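Long-range contacts in lovastatin nonaketide synthase, polyketide synthase component (PDB 7CPX), which builds dihydromonacolin L, the polyketide precursor of lovastatin, from malonyl-CoA by repeated rounds of condensation, selective reduction, dehydration and methylation: residues V1017-I1022 against R1203-P1208; G1056-S1061 against L1082-E1087. The protein carries 2 engineered substitutions. All coordinates share one frame; numbering follows the deposited sequence.

Interaction 1 of 2, residues V1017-I1022 against R1203-P1208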
ATOM      1  N   VAL A1017      -3.587  -4.254  22.698  1.00 87.92           N
ATOM      2  CA  VAL A1017      -2.526  -3.294  22.986  1.00 87.92           C
ATOM      3  C   VAL A1017      -2.682  -2.820  24.426  1.00 87.92           C
ATOM      4  O   VAL A1017      -3.630  -2.105  24.759  1.00 87.92           O
ATOM      5  CB  VAL A1017      -2.549  -2.115  22.006  1.00 87.92           C
ATOM      6  CG1 VAL A1017      -1.984  -2.532  20.671  1.00 87.92           C
ATOM      7  CG2 VAL A1017      -3.959  -1.591  21.825  1.00 87.92           C
ATOM      8  N   LYS A1018      -1.751  -3.227  25.289  1.00 91.00           N
ATOM      9  CA  LYS A1018      -1.726  -2.694  26.645  1.00 91.00           C
ATOM     10  C   LYS A1018      -1.302  -1.233  26.647  1.00 91.00           C
ATOM     11  O   LYS A1018      -1.780  -0.448  27.473  1.00 91.00           O
ATOM     12  CB  LYS A1018      -0.777  -3.517  27.516  1.00 91.00           C
ATOM     13  CG  LYS A1018      -1.028  -5.021  27.497  1.00 91.00           C
ATOM     14  CD  LYS A1018      -1.773  -5.490  28.737  1.00 91.00           C
ATOM     15  CE  LYS A1018      -3.183  -4.928  28.791  1.00 91.00           C
ATOM     16  NZ  LYS A1018      -3.938  -5.451  29.962  1.00 91.00           N
ATOM     17  N   LEU A1019      -0.412  -0.858  25.732  1.00 88.84           N
ATOM     18  CA  LEU A1019       0.109   0.498  25.653  1.00 88.84           C
ATOM     19  C   LEU A1019       0.391   0.825  24.194  1.00 88.84           C
ATOM     20  O   LEU A1019       0.734  -0.061  23.409  1.00 88.84           O
ATOM     21  CB  LEU A1019       1.381   0.649  26.490  1.00 88.84           C
ATOM     22  CG  LEU A1019       1.361   1.718  27.578  1.00 88.84           C
ATOM     23  CD1 LEU A1019       2.620   1.635  28.416  1.00 88.84           C
ATOM     24  CD2 LEU A1019       1.226   3.085  26.954  1.00 88.84           C
ATOM     25  N   LEU A1020       0.281   2.109  23.841  1.00 84.32           N
ATOM     26  CA  LEU A1020       0.395   2.535  22.444  1.00 84.32           C
ATOM     27  C   LEU A1020       1.179   3.846  22.397  1.00 84.32           C
ATOM     28  O   LEU A1020       0.612   4.923  22.577  1.00 84.32           O
ATOM     29  CB  LEU A1020      -0.992   2.683  21.831  1.00 84.32           C
ATOM     30  CG  LEU A1020      -1.124   2.707  20.309  1.00 84.32           C
ATOM     31  CD1 LEU A1020      -2.591   2.774  19.934  1.00 84.32           C
ATOM     32  CD2 LEU A1020      -0.370   3.874  19.707  1.00 84.32           C
ATOM     33  N   GLU A1021       2.485   3.750  22.162  1.00 85.15           N
ATOM     34  CA  GLU A1021       3.323   4.923  21.986  1.00 85.15           C
ATOM     35  C   GLU A1021       3.392   5.296  20.512  1.00 85.15           C
ATOM     36  O   GLU A1021       3.336   4.436  19.633  1.00 85.15           O
ATOM     37  CB  GLU A1021       4.741   4.673  22.505  1.00 85.15           C
ATOM     38  CG  GLU A1021       4.828   4.032  23.880  1.00 85.15           C
ATOM     39  CD  GLU A1021       6.217   3.512  24.187  1.00 85.15           C
ATOM     40  OE1 GLU A1021       7.159   3.851  23.440  1.00 85.15           O
ATOM     41  OE2 GLU A1021       6.370   2.759  25.173  1.00 85.15           O
ATOM     42  N   ILE A1022       3.526   6.590  20.255  1.00 81.10           N
ATOM     43  CA  ILE A1022       3.819   7.120  18.931  1.00 81.10           C
ATOM     44  C   ILE A1022       5.116   7.904  19.038  1.00 81.10           C
ATOM     45  O   ILE A1022       5.175   8.915  19.744  1.00 81.10           O
ATOM     46  CB  ILE A1022       2.682   8.004  18.400  1.00 81.10           C
ATOM     47  CG1 ILE A1022       1.513   7.135  17.944  1.00 81.10           C
ATOM     48  CG2 ILE A1022       3.182   8.863  17.257  1.00 81.10           C
ATOM     49  CD1 ILE A1022       0.275   7.912  17.594  1.00 81.10           C
ATOM     50  N   ARG A1203       7.015  12.041  21.454  1.00 87.58           N
ATOM     51  CA  ARG A1203       6.410  10.790  21.908  1.00 87.58           C
ATOM     52  C   ARG A1203       5.022  11.034  22.480  1.00 87.58           C
ATOM     53  O   ARG A1203       4.895  11.581  23.576  1.00 87.58           O
ATOM     54  CB  ARG A1203       7.298  10.109  22.939  1.00 87.58           C
ATOM     55  CG  ARG A1203       6.693   8.835  23.512  1.00 87.58           C
ATOM     56  CD  ARG A1203       7.593   8.215  24.555  1.00 87.58           C
ATOM     57  NE  ARG A1203       7.807   9.120  25.677  1.00 87.58           N
ATOM     58  CZ  ARG A1203       6.939   9.312  26.660  1.00 87.58           C
ATOM     59  NH1 ARG A1203       5.772   8.690  26.684  1.00 87.58           N
ATOM     60  NH2 ARG A1203       7.248  10.152  27.643  1.00 87.58           N
ATOM     61  N   ILE A1204       3.995  10.588  21.768  1.00 82.58           N
ATOM     62  CA  ILE A1204       2.704  10.367  22.401  1.00 82.58           C
ATOM     63  C   ILE A1204       2.709   8.986  23.045  1.00 82.58           C
ATOM     64  O   ILE A1204       3.470   8.102  22.660  1.00 82.58           O
ATOM     65  CB  ILE A1204       1.545  10.504  21.396  1.00 82.58           C
ATOM     66  CG1 ILE A1204       1.694  11.773  20.562  1.00 82.58           C
ATOM     67  CG2 ILE A1204       0.217  10.522  22.122  1.00 82.58           C
ATOM     68  CD1 ILE A1204       2.274  11.530  19.191  1.00 82.58           C
ATOM     69  N   THR A1205       1.848   8.794  24.038  1.00 86.75           N
ATOM     70  CA  THR A1205       1.723   7.472  24.645  1.00 86.75           C
ATOM     71  C   THR A1205       0.345   7.352  25.268  1.00 86.75           C
ATOM     72  O   THR A1205       0.030   8.083  26.206  1.00 86.75           O
ATOM     73  CB  THR A1205       2.805   7.243  25.690  1.00 86.75           C
ATOM     74  OG1 THR A1205       4.092   7.505  25.117  1.00 86.75           O
ATOM     75  CG2 THR A1205       2.757   5.812  26.167  1.00 86.75           C
ATOM     76  N   LEU A1206      -0.452   6.415  24.772  1.00 86.96           N
ATOM     77  CA  LEU A1206      -1.844   6.273  25.160  1.00 86.96           C
ATOM     78  C   LEU A1206      -2.094   4.892  25.748  1.00 86.96           C
ATOM     79  O   LEU A1206      -1.582   3.884  25.248  1.00 86.96           O
ATOM     80  CB  LEU A1206      -2.759   6.508  23.957  1.00 86.96           C
ATOM     81  CG  LEU A1206      -4.257   6.382  24.207  1.00 86.96           C
ATOM     82  CD1 LEU A1206      -4.990   7.539  23.566  1.00 86.96           C
ATOM     83  CD2 LEU A1206      -4.777   5.070  23.664  1.00 86.96           C
ATOM     84  N   VAL A1207      -2.882   4.861  26.818  1.00 88.57           N
ATOM     85  CA  VAL A1207      -3.329   3.611  27.422  1.00 88.57           C
ATOM     86  C   VAL A1207      -4.708   3.310  26.849  1.00 88.57           C
ATOM     87  O   VAL A1207      -5.714   3.825  27.358  1.00 88.57           O
ATOM     88  CB  VAL A1207      -3.362   3.700  28.956  1.00 88.57           C
ATOM     89  CG1 VAL A1207      -3.798   2.373  29.556  1.00 88.57           C
ATOM     90  CG2 VAL A1207      -2.001   4.101  29.496  1.00 88.57           C
ATOM     91  N   PRO A1208      -4.806   2.491  25.799  1.00 88.40           N
ATOM     92  CA  PRO A1208      -6.110   2.319  25.141  1.00 88.40           C
ATOM     93  C   PRO A1208      -7.193   1.808  26.070  1.00 88.40           C
ATOM     94  O   PRO A1208      -8.355   2.214  25.944  1.00 88.40           O
ATOM     95  CB  PRO A1208      -5.797   1.323  24.018  1.00 88.40           C
ATOM     96  CG  PRO A1208      -4.602   0.590  24.495  1.00 88.40           C
ATOM     97  CD  PRO A1208      -3.787   1.596  25.232  1.00 88.40           C
TER

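Interaction 2 of 2, residues G1056-S1061 against L1082-E1087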
ATOM      1  N   GLY A1056       6.448  -9.161  23.479  1.00 99.14           N
ATOM      2  CA  GLY A1056       5.368  -8.279  23.866  1.00 99.14           C
ATOM      3  C   GLY A1056       5.436  -6.901  23.258  1.00 99.14           C
ATOM      4  O   GLY A1056       4.933  -5.949  23.858  1.00 99.14           O
ATOM      5  N   SER A1057       6.046  -6.760  22.081  1.00 94.65           N
ATOM      6  CA  SER A1057       6.224  -5.449  21.474  1.00 94.65           C
ATOM      7  C   SER A1057       5.876  -5.499  19.994  1.00 94.65           C
ATOM      8  O   SER A1057       5.895  -6.558  19.361  1.00 94.65           O
ATOM      9  CB  SER A1057       7.659  -4.937  21.657  1.00 94.65           C
ATOM     10  OG  SER A1057       8.606  -5.897  21.226  1.00 94.65           O
ATOM     11  N   MET A1058       5.535  -4.334  19.454  1.00 87.45           N
ATOM     12  CA  MET A1058       5.263  -4.221  18.026  1.00 87.45           C
ATOM     13  C   MET A1058       5.631  -2.822  17.558  1.00 87.45           C
ATOM     14  O   MET A1058       5.017  -1.844  17.988  1.00 87.45           O
ATOM     15  CB  MET A1058       3.798  -4.528  17.728  1.00 87.45           C
ATOM     16  CG  MET A1058       3.453  -4.500  16.258  1.00 87.45           C
ATOM     17  SD  MET A1058       1.783  -5.084  15.917  1.00 87.45           S
ATOM     18  CE  MET A1058       1.958  -6.837  16.237  1.00 87.45           C
ATOM     19  N   THR A1059       6.628  -2.735  16.684  1.00 85.54           N
ATOM     20  CA  THR A1059       7.082  -1.471  16.120  1.00 85.54           C
ATOM     21  C   THR A1059       6.564  -1.337  14.695  1.00 85.54           C
ATOM     22  O   THR A1059       6.799  -2.215  13.856  1.00 85.54           O
ATOM     23  CB  THR A1059       8.608  -1.377  16.138  1.00 85.54           C
ATOM     24  OG1 THR A1059       9.089  -1.623  17.464  1.00 85.54           O
ATOM     25  CG2 THR A1059       9.058   0.006  15.692  1.00 85.54           C
ATOM     26  N   ILE A1060       5.873  -0.229  14.430  1.00 81.60           N
ATOM     27  CA  ILE A1060       5.149  -0.020  13.182  1.00 81.60           C
ATOM     28  C   ILE A1060       5.428   1.375  12.642  1.00 81.60           C
ATOM     29  O   ILE A1060       4.956   2.368  13.198  1.00 81.60           O
ATOM     30  CB  ILE A1060       3.634  -0.213  13.388  1.00 81.60           C
ATOM     31  CG1 ILE A1060       3.353  -1.462  14.224  1.00 81.60           C
ATOM     32  CG2 ILE A1060       2.923  -0.301  12.050  1.00 81.60           C
ATOM     33  CD1 ILE A1060       1.889  -1.663  14.527  1.00 81.60           C
ATOM     34  N   SER A1061       6.176   1.464  11.550  1.00 79.87           N
ATOM     35  CA  SER A1061       6.361   2.754  10.903  1.00 79.87           C
ATOM     36  C   SER A1061       5.091   3.136  10.155  1.00 79.87           C
ATOM     37  O   SER A1061       4.593   2.378   9.322  1.00 79.87           O
ATOM     38  CB  SER A1061       7.547   2.704   9.942  1.00 79.87           C
ATOM     39  OG  SER A1061       8.738   2.347  10.620  1.00 79.87           O
ATOM     40  N   LEU A1082       5.052   3.618  15.733  1.00 80.21           N
ATOM     41  CA  LEU A1082       4.152   3.166  16.782  1.00 80.21           C
ATOM     42  C   LEU A1082       4.817   2.027  17.537  1.00 80.21           C
ATOM     43  O   LEU A1082       5.290   1.067  16.924  1.00 80.21           O
ATOM     44  CB  LEU A1082       2.816   2.701  16.204  1.00 80.21           C
ATOM     45  CG  LEU A1082       1.948   3.773  15.548  1.00 80.21           C
ATOM     46  CD1 LEU A1082       1.317   3.244  14.278  1.00 80.21           C
ATOM     47  CD2 LEU A1082       0.874   4.230  16.510  1.00 80.21           C
ATOM     48  N   ALA A1083       4.844   2.132  18.857  1.00 81.70           N
ATOM     49  CA  ALA A1083       5.375   1.095  19.730  1.00 81.70           C
ATOM     50  C   ALA A1083       4.220   0.574  20.572  1.00 81.70           C
ATOM     51  O   ALA A1083       3.748   1.261  21.482  1.00 81.70           O
ATOM     52  CB  ALA A1083       6.505   1.630  20.604  1.00 81.70           C
ATOM     53  N   LEU A1084       3.761  -0.628  20.260  1.00 84.83           N
ATOM     54  CA  LEU A1084       2.625  -1.234  20.933  1.00 84.83           C
ATOM     55  C   LEU A1084       3.138  -2.262  21.929  1.00 84.83           C
ATOM     56  O   LEU A1084       3.839  -3.205  21.547  1.00 84.83           O
ATOM     57  CB  LEU A1084       1.687  -1.900  19.928  1.00 84.83           C
ATOM     58  CG  LEU A1084       0.863  -1.037  18.971  1.00 84.83           C
ATOM     59  CD1 LEU A1084       1.715   0.001  18.273  1.00 84.83           C
ATOM     60  CD2 LEU A1084       0.192  -1.936  17.949  1.00 84.83           C
ATOM     61  N   THR A1085       2.806  -2.062  23.201  1.00 89.24           N
ATOM     62  CA  THR A1085       2.956  -3.093  24.217  1.00 89.24           C
ATOM     63  C   THR A1085       1.660  -3.889  24.239  1.00 89.24           C
ATOM     64  O   THR A1085       0.598  -3.338  24.548  1.00 89.24           O
ATOM     65  CB  THR A1085       3.246  -2.479  25.585  1.00 89.24           C
ATOM     66  OG1 THR A1085       4.435  -1.681  25.512  1.00 89.24           O
ATOM     67  CG2 THR A1085       3.431  -3.564  26.638  1.00 89.24           C
ATOM     68  N   ILE A1086       1.751  -5.179  23.912  1.00 90.05           N
ATOM     69  CA  ILE A1086       0.597  -5.979  23.533  1.00 90.05           C
ATOM     70  C   ILE A1086       0.521  -7.237  24.385  1.00 90.05           C
ATOM     71  O   ILE A1086       1.483  -7.638  25.044  1.00 90.05           O
ATOM     72  CB  ILE A1086       0.645  -6.364  22.040  1.00 90.05           C
ATOM     73  CG1 ILE A1086       2.049  -6.850  21.669  1.00 90.05           C
ATOM     74  CG2 ILE A1086       0.245  -5.187  21.183  1.00 90.05           C
ATOM     75  CD1 ILE A1086       2.158  -7.412  20.273  1.00 90.05           C
ATOM     76  N   GLU A1087      -0.655  -7.858  24.357  1.00 94.77           N
ATOM     77  CA  GLU A1087      -0.894  -9.153  24.970  1.00 94.77           C
ATOM     78  C   GLU A1087      -1.749  -9.988  24.026  1.00 94.77           C
ATOM     79  O   GLU A1087      -2.365  -9.472  23.090  1.00 94.77           O
ATOM     80  CB  GLU A1087      -1.575  -9.013  26.339  1.00 94.77           C
ATOM     81  CG  GLU A1087      -2.955  -8.378  26.291  1.00 94.77           C
ATOM     82  CD  GLU A1087      -3.598  -8.290  27.661  1.00 94.77           C
ATOM     83  OE1 GLU A1087      -2.959  -8.716  28.646  1.00 94.77           O
ATOM     84  OE2 GLU A1087      -4.739  -7.795  27.753  1.00 94.77           O
TER

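Interaction 1 of 2, residues V1017-I1022 against R1203-P1208
Ile1022 and Ile1204 lie side by side on adjacent antiparallel strands, CG2 of Ile1022 meeting CD1 of Ile1204 at 3.4 Å. This is the strand-to-strand seam of the dehydratase double hotdog: 1019-1022 belongs to the predicted N-terminal hotdog, 1203-1206 to the C-terminal one, and the short segments run at 165° to each other. Two hydrogen-bonded pairs, Leu1020 with Leu1206 and Ile1022 with Ile1204, flank the non-hydrogen-bonded pair Glu1021-Thr1205. The straighter bonds are Leu1206 N to Leu1020 O, 2.9 Å, and Ile1022 N to Ile1204 O, 2.8 Å.

The face bearing Leu1020, Ile1022, Ile1204 and Leu1206 is apolar and packs on helix 995-1012, where Met1003 touches Leu1020, Ile1204 and Leu1206. Past the corner at Lys1018, Val1017 packs against the ring of Pro1208, at the start of helix 1208-1217.

On the other face, Glu1021 and Thr1205 point the same way, with CG of Glu1021 3.6 Å from CG2 of Thr1205, a methyl that Leu1019 also meets through CD2. The carboxylate of Glu1021 continues outward to a salt bridge with Arg2015 of the second subunit, which links this face to that subunit.

Arg1203 bends at chi3 (61°) and reaches Thr1205, two residues on in its own strand. The guanidinium lies with Thr1205 at its edge, NH1 bonding OG1 of Thr1205 at 2.6 Å. Gln1252 also binds NH1, and Glu1254 forms a salt bridge with NH2. Thr1205 holds OG1 anti to its carbonyl carbon (chi1 -53°), and this hydroxyl donates to Ile1204 O at 2.6 Å. Ile1204 O is thereby gripped twice, by Thr1205 OG1 and by Ile1022 N, from opposite faces of its carbonyl plane.

Interaction 2 of 2, residues G1056-S1061 against L1082-E1087
Ile1060 and Leu1082 form a hydrogen-bonded pair in the antiparallel hairpin of strands 1057-1067 and 1075-1087, with Ile1060 N to Leu1082 O at 2.9 Å and the short segments at 160°. Farther along, Leu1084 N bonds Met1058 O at 2.9 Å in a nearly straight line (170°), whereas the return bond from Met1058 N is weak. At the end, Ile1086 N makes a longer bond of 3.3 Å to Gly1056 O. Gly1056 and Ser1057 together face Ala1052 in a G1 beta bulge, and Gly1056 has the positive phi that suits glycine.

Met1058, Ile1060, Leu1082 and Leu1084 point to one face of the sheet. CD1 of Ile1060 meets CD2 of Leu1084 at 3.8 Å, the side chains crossing at about a right angle, and CD2 of Leu1084 also lies 4.1 Å from SD of Met1058. Ile1086 carries CG1 between its backbone N and carbonyl carbon (chi1 45°), and its CD1 comes within 4.1 Å of CE of Met1058. Helix 995-1012 lies against this face, Ile1009 touching Met1058 and Ile1060.

Ser1057, Thr1059, Ala1083 and Thr1085 make up the other, partly exposed face, where Ser1057 OG bonds Arg1050. Backbone hydrogen bonds set the register of the hairpin, while aliphatic and thioether groups meet between its strands and give it an apolar face that packs on the helix.

How the interactions relate
Interactions 1 and 2 sit side by side in the dehydratase domain, their centres about 9 Å apart. Strands 1016-1027 and 1075-1087 are neighbours, which gives the order 1057-1067, 1075-1087, 1016-1027, 1196-1206 from strand to adjacent strand. Backbone bonds connect the two contacts: Ala1083 N lies 2.9 Å from Glu1021 O, and Thr1085 faces the classic beta bulge of Lys1018 and Leu1019. Along the chain, interaction 2 is nested within the loop that interaction 1 closes. Both strands of the hairpin lie in the predicted N-terminal hotdog, and interaction 1 pairs a strand of that hotdog with one of the C-terminal hotdog. Both pack on helix 995-1012, and both reach Arg2015 of the second subunit.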